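Local structure of putative aspartyl-tRNA synthetase (Leishmania major, 6OD8) at residues E51-V56 with P127-D132; F260-E263 with F268-L271; M405-L410 with K431-L436. The protein probably catalyses the ATP-dependent attachment of L-aspartate to tRNA(Asp), as a class II aminoacyl-tRNA synthetase, releasing AMP and diphosphate. All blocks are in the same frame, centred on the assembly; numbering follows the deposited sequence.

Contact 1: E51-V56 with P127-D132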
loop_
_atom_site.group_PDB
_atom_site.type_symbol
_atom_site.label_atom_id
_atom_site.label_comp_id
_atom_site.label_asym_id
_atom_site.label_seq_id
_atom_site.Cartn_x
_atom_site.Cartn_y
_atom_site.Cartn_z
ATOM N N GLU A 51 52.710 -2.262 -2.708
ATOM C CA GLU A 51 51.862 -2.738 -1.622
ATOM C C GLU A 51 51.496 -1.604 -0.671
ATOM O O GLU A 51 50.364 -1.545 -0.176
ATOM C CB GLU A 51 52.549 -3.883 -0.880
ATOM C CG GLU A 51 51.585 -4.868 -0.228
ATOM C CD GLU A 51 50.833 -5.740 -1.228
ATOM O OE1 GLU A 51 50.854 -5.449 -2.445
ATOM O OE2 GLU A 51 50.216 -6.732 -0.789
ATOM N N LYS A 52 52.429 -0.681 -0.419
ATOM C CA LYS A 52 52.097 0.481 0.399
ATOM C C LYS A 52 50.959 1.275 -0.226
ATOM O O LYS A 52 50.009 1.665 0.461
ATOM C CB LYS A 52 53.320 1.373 0.582
ATOM N N TYR A 53 51.038 1.518 -1.537
ATOM C CA TYR A 53 50.029 2.335 -2.204
ATOM C C TYR A 53 48.657 1.669 -2.200
ATOM O O TYR A 53 47.635 2.365 -2.244
ATOM C CB TYR A 53 50.470 2.639 -3.632
ATOM C CG TYR A 53 51.603 3.632 -3.727
ATOM C CD1 TYR A 53 51.949 4.430 -2.643
ATOM C CD2 TYR A 53 52.325 3.781 -4.909
ATOM C CE1 TYR A 53 52.981 5.344 -2.733
ATOM C CE2 TYR A 53 53.363 4.691 -5.006
ATOM C CZ TYR A 53 53.684 5.470 -3.918
ATOM O OH TYR A 53 54.716 6.375 -4.016
ATOM N N LYS A 54 48.616 0.332 -2.137
ATOM C CA LYS A 54 47.344 -0.384 -2.132
ATOM C C LYS A 54 46.464 0.033 -0.957
ATOM O O LYS A 54 45.238 0.044 -1.075
ATOM C CB LYS A 54 47.599 -1.893 -2.107
ATOM N N ALA A 55 47.068 0.383 0.181
ATOM C CA ALA A 55 46.276 0.858 1.307
ATOM C C ALA A 55 45.684 2.236 1.053
ATOM O O ALA A 55 44.724 2.612 1.728
ATOM C CB ALA A 55 47.124 0.915 2.575
ATOM N N VAL A 56 46.243 2.997 0.118
ATOM C CA VAL A 56 45.873 4.390 -0.085
ATOM C C VAL A 56 44.824 4.542 -1.181
ATOM O O VAL A 56 43.879 5.316 -1.036
ATOM C CB VAL A 56 47.128 5.234 -0.401
ATOM C CG1 VAL A 56 46.737 6.676 -0.676
ATOM C CG2 VAL A 56 48.117 5.166 0.745
ATOM N N PRO A 127 50.567 10.317 -3.076
ATOM C CA PRO A 127 51.517 10.343 -4.190
ATOM C C PRO A 127 50.839 10.682 -5.511
ATOM O O PRO A 127 49.619 10.582 -5.659
ATOM C CB PRO A 127 52.029 8.899 -4.217
ATOM C CG PRO A 127 50.785 8.111 -3.862
ATOM C CD PRO A 127 50.013 8.964 -2.863
ATOM N N LYS A 128 51.676 11.059 -6.490
ATOM C CA LYS A 128 51.177 11.349 -7.833
ATOM C C LYS A 128 50.375 10.188 -8.403
ATOM O O LYS A 128 49.436 10.405 -9.178
ATOM C CB LYS A 128 52.335 11.692 -8.772
ATOM N N GLU A 129 50.720 8.951 -8.027
ATOM C CA GLU A 129 49.970 7.785 -8.494
ATOM C C GLU A 129 48.498 7.860 -8.106
ATOM O O GLU A 129 47.634 7.346 -8.832
ATOM C CB GLU A 129 50.595 6.507 -7.927
ATOM C CG GLU A 129 51.934 6.122 -8.559
ATOM C CD GLU A 129 53.111 6.876 -7.985
ATOM O OE1 GLU A 129 52.901 7.861 -7.248
ATOM O OE2 GLU A 129 54.256 6.471 -8.272
ATOM N N MET A 130 48.186 8.489 -6.970
ATOM C CA MET A 130 46.800 8.560 -6.527
ATOM C C MET A 130 46.025 9.643 -7.279
ATOM O O MET A 130 44.842 9.462 -7.584
ATOM C CB MET A 130 46.739 8.791 -5.015
ATOM C CG MET A 130 45.325 8.800 -4.469
ATOM S SD MET A 130 45.225 9.167 -2.703
ATOM C CE MET A 130 44.330 10.717 -2.718
ATOM N N ILE A 131 46.678 10.767 -7.593
ATOM C CA ILE A 131 46.061 11.787 -8.438
ATOM C C ILE A 131 45.763 11.216 -9.820
ATOM O O ILE A 131 44.692 11.467 -10.395
ATOM C CB ILE A 131 46.957 13.041 -8.517
ATOM C CG1 ILE A 131 46.630 14.029 -7.391
ATOM C CG2 ILE A 131 46.777 13.748 -9.846
ATOM C CD1 ILE A 131 46.937 13.537 -6.008
ATOM N N ASP A 132 46.701 10.426 -10.365
ATOM C CA ASP A 132 46.451 9.729 -11.628
ATOM C C ASP A 132 45.286 8.763 -11.505
ATOM O O ASP A 132 44.448 8.669 -12.413
ATOM C CB ASP A 132 47.690 8.956 -12.072
ATOM C CG ASP A 132 48.891 9.853 -12.314
ATOM O OD1 ASP A 132 48.700 10.991 -12.794
ATOM O OD2 ASP A 132 50.024 9.409 -12.022
#

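Contact 2: F260-E263 with F268-L271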
loop_
_atom_site.group_PDB
_atom_site.type_symbol
_atom_site.label_atom_id
_atom_site.label_comp_id
_atom_site.label_asym_id
_atom_site.label_seq_id
_atom_site.Cartn_x
_atom_site.Cartn_y
_atom_site.Cartn_z
ATOM N N PHE A 260 -7.161 -8.426 -20.091
ATOM C CA PHE A 260 -5.924 -9.199 -20.117
ATOM C C PHE A 260 -6.251 -10.633 -19.727
ATOM O O PHE A 260 -6.702 -10.875 -18.609
ATOM C CB PHE A 260 -4.887 -8.624 -19.147
ATOM C CG PHE A 260 -4.152 -7.415 -19.679
ATOM C CD1 PHE A 260 -3.459 -7.483 -20.878
ATOM C CD2 PHE A 260 -4.145 -6.228 -18.974
ATOM C CE1 PHE A 260 -2.784 -6.371 -21.375
ATOM C CE2 PHE A 260 -3.473 -5.107 -19.456
ATOM C CZ PHE A 260 -2.786 -5.178 -20.655
ATOM N N LYS A 261 -6.045 -11.572 -20.639
ATOM C CA LYS A 261 -6.362 -12.974 -20.418
ATOM C C LYS A 261 -5.096 -13.751 -20.077
ATOM O O LYS A 261 -4.097 -13.667 -20.799
ATOM C CB LYS A 261 -7.018 -13.572 -21.660
ATOM C CG LYS A 261 -7.467 -15.008 -21.477
ATOM C CD LYS A 261 -8.465 -15.419 -22.541
ATOM C CE LYS A 261 -7.781 -15.870 -23.789
ATOM N NZ LYS A 261 -8.725 -16.666 -24.631
ATOM N N LEU A 262 -5.149 -14.547 -19.020
ATOM C CA LEU A 262 -3.973 -15.300 -18.612
ATOM C C LEU A 262 -4.313 -16.777 -18.519
ATOM O O LEU A 262 -5.467 -17.148 -18.284
ATOM C CB LEU A 262 -3.424 -14.787 -17.286
ATOM C CG LEU A 262 -4.373 -14.826 -16.104
ATOM C CD1 LEU A 262 -3.667 -15.464 -14.886
ATOM C CD2 LEU A 262 -4.850 -13.412 -15.782
ATOM N N GLU A 263 -3.306 -17.619 -18.766
ATOM C CA GLU A 263 -3.467 -19.050 -18.553
ATOM C C GLU A 263 -3.428 -19.326 -17.057
ATOM O O GLU A 263 -2.480 -18.931 -16.373
ATOM C CB GLU A 263 -2.365 -19.848 -19.265
ATOM C CG GLU A 263 -2.377 -19.735 -20.771
ATOM C CD GLU A 263 -1.179 -20.411 -21.432
ATOM O OE1 GLU A 263 -1.105 -20.375 -22.676
ATOM O OE2 GLU A 263 -0.313 -20.967 -20.718
ATOM N N PHE A 268 -8.631 -20.457 -18.062
ATOM C CA PHE A 268 -8.168 -19.089 -18.231
ATOM C C PHE A 268 -8.730 -18.194 -17.142
ATOM O O PHE A 268 -9.766 -18.489 -16.543
ATOM C CB PHE A 268 -8.550 -18.550 -19.600
ATOM C CG PHE A 268 -7.877 -19.282 -20.712
ATOM C CD1 PHE A 268 -6.629 -18.881 -21.160
ATOM C CD2 PHE A 268 -8.466 -20.403 -21.277
ATOM C CE1 PHE A 268 -5.988 -19.568 -22.180
ATOM C CE2 PHE A 268 -7.832 -21.098 -22.290
ATOM C CZ PHE A 268 -6.589 -20.675 -22.742
ATOM N N ALA A 269 -8.011 -17.107 -16.877
ATOM C CA ALA A 269 -8.467 -16.082 -15.967
ATOM C C ALA A 269 -8.101 -14.730 -16.570
ATOM O O ALA A 269 -7.589 -14.649 -17.691
ATOM C CB ALA A 269 -7.873 -16.266 -14.563
ATOM N N TYR A 270 -8.382 -13.672 -15.828
ATOM C CA TYR A 270 -8.289 -12.310 -16.337
ATOM C C TYR A 270 -7.741 -11.411 -15.244
ATOM O O TYR A 270 -7.768 -11.760 -14.065
ATOM C CB TYR A 270 -9.675 -11.815 -16.825
ATOM C CG TYR A 270 -10.197 -12.719 -17.885
ATOM C CD1 TYR A 270 -9.931 -12.469 -19.223
ATOM C CD2 TYR A 270 -10.947 -13.846 -17.557
ATOM C CE1 TYR A 270 -10.383 -13.346 -20.211
ATOM C CE2 TYR A 270 -11.395 -14.718 -18.519
ATOM C CZ TYR A 270 -11.117 -14.464 -19.846
ATOM O OH TYR A 270 -11.571 -15.334 -20.808
ATOM N N LEU A 271 -7.215 -10.256 -15.646
ATOM C CA LEU A 271 -6.741 -9.271 -14.688
ATOM C C LEU A 271 -7.807 -8.210 -14.464
ATOM O O LEU A 271 -8.422 -7.707 -15.417
ATOM C CB LEU A 271 -5.437 -8.611 -15.155
ATOM C CG LEU A 271 -4.188 -9.479 -15.200
ATOM C CD1 LEU A 271 -2.998 -8.646 -15.733
ATOM C CD2 LEU A 271 -3.877 -10.021 -13.807
HETATM O O HOH W 1 -7.107 -6.471 -17.522
#

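Contact 3: M405-L410 with K431-L436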
loop_
_atom_site.group_PDB
_atom_site.type_symbol
_atom_site.label_atom_id
_atom_site.label_comp_id
_atom_site.label_asym_id
_atom_site.label_seq_id
_atom_site.Cartn_x
_atom_site.Cartn_y
_atom_site.Cartn_z
ATOM N N MET A 405 -24.686 20.866 -15.074
ATOM C CA MET A 405 -25.431 21.681 -16.036
ATOM C C MET A 405 -24.890 23.098 -16.092
ATOM O O MET A 405 -24.899 23.713 -17.161
ATOM C CB MET A 405 -26.925 21.680 -15.707
ATOM C CG MET A 405 -27.567 20.312 -15.916
ATOM S SD MET A 405 -29.368 20.379 -15.701
ATOM C CE MET A 405 -29.466 20.280 -13.912
ATOM N N HIS A 406 -24.380 23.622 -14.971
ATOM C CA HIS A 406 -23.731 24.927 -15.028
ATOM C C HIS A 406 -22.355 24.845 -15.674
ATOM O O HIS A 406 -21.901 25.830 -16.262
ATOM C CB HIS A 406 -23.669 25.538 -13.629
ATOM C CG HIS A 406 -25.021 25.878 -13.077
ATOM N ND1 HIS A 406 -25.747 26.972 -13.502
ATOM C CD2 HIS A 406 -25.794 25.249 -12.159
ATOM C CE1 HIS A 406 -26.900 27.010 -12.858
ATOM N NE2 HIS A 406 -26.963 25.966 -12.053
ATOM N N CYS A 407 -21.672 23.700 -15.566
ATOM C CA CYS A 407 -20.447 23.508 -16.337
ATOM C C CYS A 407 -20.721 23.580 -17.832
ATOM O O CYS A 407 -19.910 24.123 -18.587
ATOM C CB CYS A 407 -19.796 22.164 -16.011
ATOM S SG CYS A 407 -19.090 22.027 -14.350
ATOM N N ILE A 408 -21.819 22.961 -18.276
ATOM C CA ILE A 408 -22.228 23.069 -19.672
ATOM C C ILE A 408 -22.450 24.530 -20.034
ATOM O O ILE A 408 -22.026 24.995 -21.102
ATOM C CB ILE A 408 -23.496 22.234 -19.931
ATOM C CG1 ILE A 408 -23.227 20.733 -19.781
ATOM C CG2 ILE A 408 -24.091 22.578 -21.331
ATOM C CD1 ILE A 408 -22.365 20.146 -20.870
ATOM N N GLU A 409 -23.148 25.272 -19.167
ATOM C CA GLU A 409 -23.440 26.670 -19.488
ATOM C C GLU A 409 -22.163 27.490 -19.566
ATOM O O GLU A 409 -22.055 28.392 -20.400
ATOM C CB GLU A 409 -24.388 27.273 -18.450
ATOM C CG GLU A 409 -25.773 26.661 -18.428
ATOM C CD GLU A 409 -26.603 27.190 -17.275
ATOM O OE1 GLU A 409 -26.196 28.213 -16.674
ATOM O OE2 GLU A 409 -27.651 26.580 -16.962
ATOM N N LEU A 410 -21.184 27.179 -18.709
ATOM C CA LEU A 410 -19.914 27.901 -18.723
ATOM C C LEU A 410 -19.158 27.651 -20.023
ATOM O O LEU A 410 -18.648 28.592 -20.650
ATOM C CB LEU A 410 -19.073 27.497 -17.511
ATOM C CG LEU A 410 -17.676 28.110 -17.332
ATOM C CD1 LEU A 410 -17.729 29.629 -17.401
ATOM C CD2 LEU A 410 -17.076 27.657 -16.012
ATOM N N LYS A 431 -10.400 20.241 -20.888
ATOM C CA LYS A 431 -9.338 21.225 -20.728
ATOM C C LYS A 431 -9.869 22.635 -20.938
ATOM O O LYS A 431 -9.459 23.559 -20.225
ATOM C CB LYS A 431 -8.159 20.925 -21.659
ATOM C CG LYS A 431 -7.076 20.123 -20.920
ATOM C CD LYS A 431 -5.727 20.095 -21.622
ATOM C CE LYS A 431 -5.501 18.752 -22.297
ATOM N NZ LYS A 431 -4.163 18.174 -21.969
ATOM N N LEU A 432 -10.798 22.818 -21.882
ATOM C CA LEU A 432 -11.409 24.134 -22.037
ATOM C C LEU A 432 -12.157 24.526 -20.765
ATOM O O LEU A 432 -12.027 25.656 -20.281
ATOM C CB LEU A 432 -12.340 24.157 -23.255
ATOM C CG LEU A 432 -13.053 25.485 -23.531
ATOM C CD1 LEU A 432 -12.056 26.611 -23.704
ATOM C CD2 LEU A 432 -13.938 25.394 -24.795
ATOM N N LEU A 433 -12.876 23.573 -20.164
ATOM C CA LEU A 433 -13.618 23.868 -18.948
ATOM C C LEU A 433 -12.684 24.261 -17.818
ATOM O O LEU A 433 -12.956 25.224 -17.086
ATOM C CB LEU A 433 -14.476 22.664 -18.550
ATOM C CG LEU A 433 -15.257 22.785 -17.243
ATOM C CD1 LEU A 433 -16.241 23.979 -17.286
ATOM C CD2 LEU A 433 -15.990 21.478 -16.890
ATOM N N GLY A 434 -11.572 23.540 -17.666
ATOM C CA GLY A 434 -10.631 23.859 -16.607
ATOM C C GLY A 434 -9.973 25.212 -16.795
ATOM O O GLY A 434 -9.683 25.906 -15.819
ATOM N N LYS A 435 -9.727 25.611 -18.049
ATOM C CA LYS A 435 -9.209 26.951 -18.307
ATOM C C LYS A 435 -10.233 28.013 -17.931
ATOM O O LYS A 435 -9.897 29.015 -17.288
ATOM C CB LYS A 435 -8.794 27.093 -19.778
ATOM N N LEU A 436 -11.497 27.812 -18.326
ATOM C CA LEU A 436 -12.555 28.745 -17.935
ATOM C C LEU A 436 -12.694 28.824 -16.418
ATOM O O LEU A 436 -12.908 29.910 -15.862
ATOM C CB LEU A 436 -13.889 28.336 -18.573
ATOM C CG LEU A 436 -13.956 28.447 -20.098
ATOM C CD1 LEU A 436 -15.240 27.828 -20.689
ATOM C CD2 LEU A 436 -13.863 29.910 -20.491
#

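Contact 1: E51-V56 with P127-D132
Pro-127 sets its CG over one face of the Tyr-53 ring, the central contact between the first modelled helix, 48-54, and helix 128-136 of the OB-fold nucleic acid binding domain, which in this family probably binds the anticodon. This is a CH-pi contact: Pro-127 CG stands 4.0 Å from the centroid of the Tyr-53 ring, 23° off the normal and displaced toward the rim, nearest CE1. Pro-127 CB meets the far end of the same side chain, 3.7 Å from Tyr-53 OH. The Glu-129 carboxylate approaches the ring obliquely, its CD 3.7 Å from Tyr-53 CE2 and its plane turned 49° against the ring. A bend at chi2 (81°) brings the Glu-129 carboxylate beside that ring carbon. Val-56 and Met-130 cross at about a right angle, with Val-56 CG1 3.5 Å from Met-130 SD. No hydrogen bond spans the two segments, so van der Waals and CH-pi contacts carry the join.

Behind this first shell, Pro-127 is the N-cap residue of its helix, and its O accepts from Met-130 N; from this position its ring meets Tyr-53. Phe-57 packs on both Glu-129 and Met-130. The chain leaving helix 48-54 is held to the OB domain by backbone hydrogen bonding between Val-56 and Ile-171 and by a hydrogen bond between Lys-54 O and His-172 NE2.

Contact 2: F260-E263 with F268-L271
Lys-261 sets its CG anti to the backbone N (chi1 -176°) and then bends at chi3 (84°), which carries its ammonium over the face of the Phe-268 ring. NZ of Lys-261 stands 4.7 Å from the Phe-268 centroid and almost along the ring normal, a cation-pi contact, while its aliphatic part runs alongside Tyr-270, pointing the same way. There Lys-261 CG lies 3.6 Å from Tyr-270 CE1, and Lys-261 CD is equally close to Tyr-270 OH. Leu-262 takes the less common chi1 of 59°, with CG between the backbone N and the carbonyl carbon; this turns CD2 over the opposite strand, 3.5 Å from Tyr-270 N.

These side chains decorate an antiparallel beta hairpin, 261-264 with 267-271, within the class II synthetase catalytic domain. Leu-262 and Ala-269 form a hydrogen-bonded pair: Leu-262 N reaches Ala-269 O at 2.8 Å, almost straight but with the donor well above the carbonyl plane, and Ala-269 N answers to Leu-262 O. Lys-261 with Tyr-270 and Glu-263 with Phe-268 are non-hydrogen-bonded pairs. Toward the open end of the hairpin, Leu-271 N donates to Phe-260 O at 3.1 Å in the carbonyl plane, and one water links Phe-260 N to Leu-271 O.

Leu-271 CG packs 4.0 Å from Leu-262 CD2. Strand 248-249 flanks 267-271, whereas Lys-261 and Glu-263 make backbone hydrogen bonds to the second subunit, making the hairpin part of the dimer interface. Leu-262 meets Leu-262 of the second subunit there, and the Phe-260 ring meets that of Tyr-264 of the second subunit, their planes nearly parallel.

Contact 3: M405-L410 with K431-L436
Apolar packing joins the two helices, and it is carried by Cys-407 and Leu-410 on one side and Leu-433 and Leu-436 on the other. Leu-433 supplies both of its methyl branches. With CG anti to the backbone N (chi1 177°), its side chain reaches toward the other helix, where CD2 lies 4.0 Å from Cys-407 CB and equally near the sulfur, while CD1 rests 4.0 Å from Leu-410 CD2. The Leu-410 and Leu-433 side chains cross at about a right angle. Leu-410 and Leu-436 instead slide past each other in opposite directions, Leu-410 CG sitting 4.0 Å from Leu-436 CB.

The axes of segments 405-410 and 431-436 make an angle of 86° and approach to 10.4 Å. Both belong to the class II catalytic domain, where the large mixed sheet contributes strand 400-403, just ahead of helix 404-412, and strand 445-449, just after helix 427-441. Strand 445-449 also lies beneath the pair: Ser-448 touches Cys-407 and Phe-446 touches Leu-433.

Contacts between methyl groups and backbone oxygens complete the join, with Leu-436 CD1 3.5 Å from Leu-410 O and Leu-433 CD1 3.9 Å from Cys-407 O. No hydrogen bond passes between the two segments. Leu-410 O takes a hydrogen bond from Thr-413 OG1, and within its own helix His-406 ND1 makes a weak one to Glu-409 OE1.

From the N terminus, contact 1 comes first: it closes a loop of 70 residues, rich in strand and free of helix, bringing the leading helix 48-54 against helix 128-136 of the OB-fold domain. Contact 2 follows in the catalytic domain and closes the shortest loop, a tight hairpin turn with four residues between 260-263 and 268-271, at the subunit interface. Contact 3 comes last, bringing two helices that flank the large mixed sheet together across 20 residues. The three follow in series, neither nesting nor crossing. Contact 1 lies about 50 Å, between nearest atoms, from each of the others; contacts 2 and 3, both in the class II synthetase domain, approach to about 23 Å.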